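Local structure of VP1 (Polyomavirus HPyV7, 4PCH) at the interface of chains A and B. The protein forms the pentameric building block of the T=7 icosahedral polyomavirus capsid through its jelly-roll core and serves in attachment to host-cell receptors. Coordinates in Å, arbitrary orientation; residue numbers count along the deposited sequence, not the author numbering. Chains: chain A/B, VP1.

The interface of chains A and B. Residues chain A 203-205; chain B 121, 181, 184-187.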
ATOM      1  N   GLY A 203     -13.215  -0.711  12.669  1.00 14.50           N
ATOM      2  CA  GLY A 203     -14.233   0.314  12.693  1.00 14.74           C
ATOM      3  C   GLY A 203     -15.551  -0.365  12.821  1.00 18.74           C
ATOM      4  O   GLY A 203     -15.610  -1.585  12.900  1.00 24.10           O
ATOM      5  N   ASN A 204     -16.621   0.393  12.810  1.00 15.16           N
ATOM      6  CA  ASN A 204     -17.956  -0.240  12.884  1.00 15.86           C
ATOM      7  C   ASN A 204     -18.851   0.070  11.700  1.00 17.28           C
ATOM      8  O   ASN A 204     -20.089  -0.006  11.800  1.00 17.14           O
ATOM      9  CB  ASN A 204     -18.644   0.075  14.235  1.00 14.61           C
ATOM     10  CG  ASN A 204     -19.048   1.511  14.374  1.00 14.46           C
ATOM     11  OD1 ASN A 204     -18.567   2.379  13.657  1.00 14.15           O
ATOM     12  ND2 ASN A 204     -19.946   1.778  15.306  1.00 15.30           N
ATOM     13  N   GLN A 205     -18.238   0.367  10.549  1.00 17.67           N
ATOM     14  CA  GLN A 205     -19.025   0.671   9.360  1.00 19.15           C
ATOM     15  C   GLN A 205     -18.853  -0.337   8.222  1.00 20.13           C
ATOM     16  O   GLN A 205     -19.648  -0.337   7.310  1.00 25.18           O
ATOM     17  CB  GLN A 205     -18.705   2.069   8.851  1.00 22.11           C
ATOM     18  CG  GLN A 205     -19.176   3.177   9.781  1.00 21.94           C
ATOM     19  CD  GLN A 205     -18.795   4.551   9.270  1.00 20.34           C
ATOM     20  OE1 GLN A 205     -17.645   4.924   9.298  1.00 22.49           O
ATOM     21  NE2 GLN A 205     -19.765   5.288   8.805  1.00 22.64           N
TER
ATOM     22  N   TRP B 121     -10.841   8.145  14.996  1.00 11.40           N
ATOM     23  CA  TRP B 121     -11.893   9.132  15.176  1.00  9.97           C
ATOM     24  C   TRP B 121     -13.215   8.431  15.488  1.00 10.90           C
ATOM     25  O   TRP B 121     -13.444   7.260  15.112  1.00 11.93           O
ATOM     26  CB  TRP B 121     -12.029  10.067  13.949  1.00 10.29           C
ATOM     27  CG  TRP B 121     -12.413   9.359  12.701  1.00 13.00           C
ATOM     28  CD1 TRP B 121     -11.569   8.957  11.686  1.00 12.91           C
ATOM     29  CD2 TRP B 121     -13.736   8.955  12.307  1.00 14.14           C
ATOM     30  NE1 TRP B 121     -12.289   8.308  10.721  1.00 15.44           N
ATOM     31  CE2 TRP B 121     -13.616   8.293  11.069  1.00 18.73           C
ATOM     32  CE3 TRP B 121     -15.005   9.071  12.891  1.00 15.31           C
ATOM     33  CZ2 TRP B 121     -14.716   7.749  10.400  1.00 16.36           C
ATOM     34  CZ3 TRP B 121     -16.101   8.547  12.229  1.00 15.33           C
ATOM     35  CH2 TRP B 121     -15.947   7.881  10.988  1.00 20.23           C
ATOM     36  N   ASN B 181     -21.721   1.131  21.157  1.00 14.76           N
ATOM     37  CA  ASN B 181     -21.603   2.180  20.147  1.00 14.71           C
ATOM     38  C   ASN B 181     -22.648   2.116  19.045  1.00 15.79           C
ATOM     39  O   ASN B 181     -22.336   2.401  17.880  1.00 16.16           O
ATOM     40  CB  ASN B 181     -20.193   2.184  19.549  1.00 13.40           C
ATOM     41  CG  ASN B 181     -19.193   2.699  20.524  1.00 13.51           C
ATOM     42  OD1 ASN B 181     -19.378   3.793  21.075  1.00 13.33           O
ATOM     43  ND2 ASN B 181     -18.163   1.909  20.808  1.00 13.12           N
ATOM     44  N   THR B 184     -22.885   5.632  17.437  1.00 13.42           N
ATOM     45  CA  THR B 184     -21.598   6.237  17.155  1.00 13.52           C
ATOM     46  C   THR B 184     -21.005   5.513  15.933  1.00 14.42           C
ATOM     47  O   THR B 184     -21.239   4.296  15.749  1.00 15.83           O
ATOM     48  CB  THR B 184     -20.667   6.089  18.384  1.00 13.95           C
ATOM     49  OG1 THR B 184     -21.138   6.933  19.433  1.00 15.45           O
ATOM     50  CG2 THR B 184     -19.208   6.419  18.062  1.00 14.13           C
ATOM     51  N   ARG B 185     -20.294   6.256  15.082  1.00 14.38           N
ATOM     52  CA  ARG B 185     -19.449   5.647  14.050  1.00 12.32           C
ATOM     53  C   ARG B 185     -18.025   5.910  14.412  1.00 12.81           C
ATOM     54  O   ARG B 185     -17.684   7.015  14.880  1.00 13.52           O
ATOM     55  CB  ARG B 185     -19.725   6.230  12.662  1.00 12.58           C
ATOM     56  CG  ARG B 185     -21.176   6.226  12.255  1.00 13.38           C
ATOM     57  CD  ARG B 185     -21.884   4.897  12.340  1.00 14.72           C
ATOM     58  NE  ARG B 185     -23.225   5.105  11.802  1.00 16.74           N
ATOM     59  CZ  ARG B 185     -24.386   4.904  12.403  1.00 16.81           C
ATOM     60  NH1 ARG B 185     -24.478   4.330  13.605  1.00 17.38           N
ATOM     61  NH2 ARG B 185     -25.501   5.224  11.748  1.00 18.93           N
ATOM     62  N   TYR B 186     -17.150   4.898  14.223  1.00 12.04           N
ATOM     63  CA  TYR B 186     -15.735   5.081  14.548  1.00 12.70           C
ATOM     64  C   TYR B 186     -14.849   4.286  13.605  1.00 12.23           C
ATOM     65  O   TYR B 186     -15.300   3.340  12.950  1.00 15.46           O
ATOM     66  CB  TYR B 186     -15.418   4.686  16.008  1.00 13.69           C
ATOM     67  CG  TYR B 186     -15.645   3.236  16.340  1.00 12.06           C
ATOM     68  CD1 TYR B 186     -14.711   2.263  16.010  1.00 12.12           C
ATOM     69  CD2 TYR B 186     -16.796   2.824  17.002  1.00 12.88           C
ATOM     70  CE1 TYR B 186     -14.930   0.932  16.321  1.00 12.28           C
ATOM     71  CE2 TYR B 186     -17.013   1.502  17.319  1.00 12.78           C
ATOM     72  CZ  TYR B 186     -16.083   0.554  16.981  1.00 12.89           C
ATOM     73  OH  TYR B 186     -16.320  -0.770  17.295  1.00 15.32           O
ATOM     74  N   PHE B 187     -13.590   4.693  13.567  1.00 13.04           N
ATOM     75  CA  PHE B 187     -12.569   4.019  12.759  1.00 13.04           C
ATOM     76  C   PHE B 187     -11.210   4.245  13.404  1.00 13.62           C
ATOM     77  O   PHE B 187     -10.887   5.369  13.840  1.00 11.70           O
ATOM     78  CB  PHE B 187     -12.522   4.607  11.349  1.00 15.97           C
ATOM     79  CG  PHE B 187     -11.476   3.943  10.472  1.00 19.23           C
ATOM     80  CD1 PHE B 187     -11.673   2.666   9.999  1.00 20.51           C
ATOM     81  CD2 PHE B 187     -10.296   4.575  10.194  1.00 26.15           C
ATOM     82  CE1 PHE B 187     -10.706   2.030   9.226  1.00 26.89           C
ATOM     83  CE2 PHE B 187      -9.319   3.955   9.423  1.00 23.98           C
ATOM     84  CZ  PHE B 187      -9.531   2.686   8.944  1.00 23.61           C
TER
HETATM   85  O   HOH W   1     -14.831  -2.465  15.922  1.00 20.63           O
HETATM   86  O   HOH W   2     -15.553   3.216  10.351  1.00 24.86           O
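A:Asn204 docks on the start of strand 184-191 of chain B with both ends of its side-chain amide, a small piece of the contact between neighbouring subunits of the VP1 pentamer. Its nitrogen ND2 donates to the carbonyl O of B:Thr184 at 2.9 Å, nearly straight (166° at H), with the acceptor close to the amide plane. Its oxygen OD1 takes the backbone N-H of B:Tyr186, also at 2.9 Å, but this donor stands above the carbonyl plane. The backbone N of A:Asn204 adds a longer bond to B:Tyr186 O, so main-chain N and O of B:Tyr186 are both engaged. One step earlier, A:Gly203 at the end of strand 199-203 pairs with B:Phe187 in an antiparallel bridge, which carries sheet-like pairing across the subunit boundary.

Stacking reinforces the polar grip. With CG of A:Asn204 set between its backbone N and carbonyl carbon (chi1 69°), the amide lies over one face of the B:Tyr186 ring, the two planes 20° apart and CG displaced toward the rim. A:Gly203 CA packs on the same ring, 3.7 Å from B:Tyr186 CE1. A:Gln205 lays its amide against the aliphatic part of B:Arg185, CD to CB 3.9 Å, while OE1 of A:Gln205 lies 3.8 Å from the rim atom CH2 of B:Trp121, the amide almost perpendicular to the indole.

Two waters extend the contact. One links A:Gln205 OE1 to B:Tyr186 O, the carbonyl already used by A:Asn204 N. The other joins the phenol OH of B:Tyr186, 2.6 Å from this water, to the carbonyl O of A:Gly203.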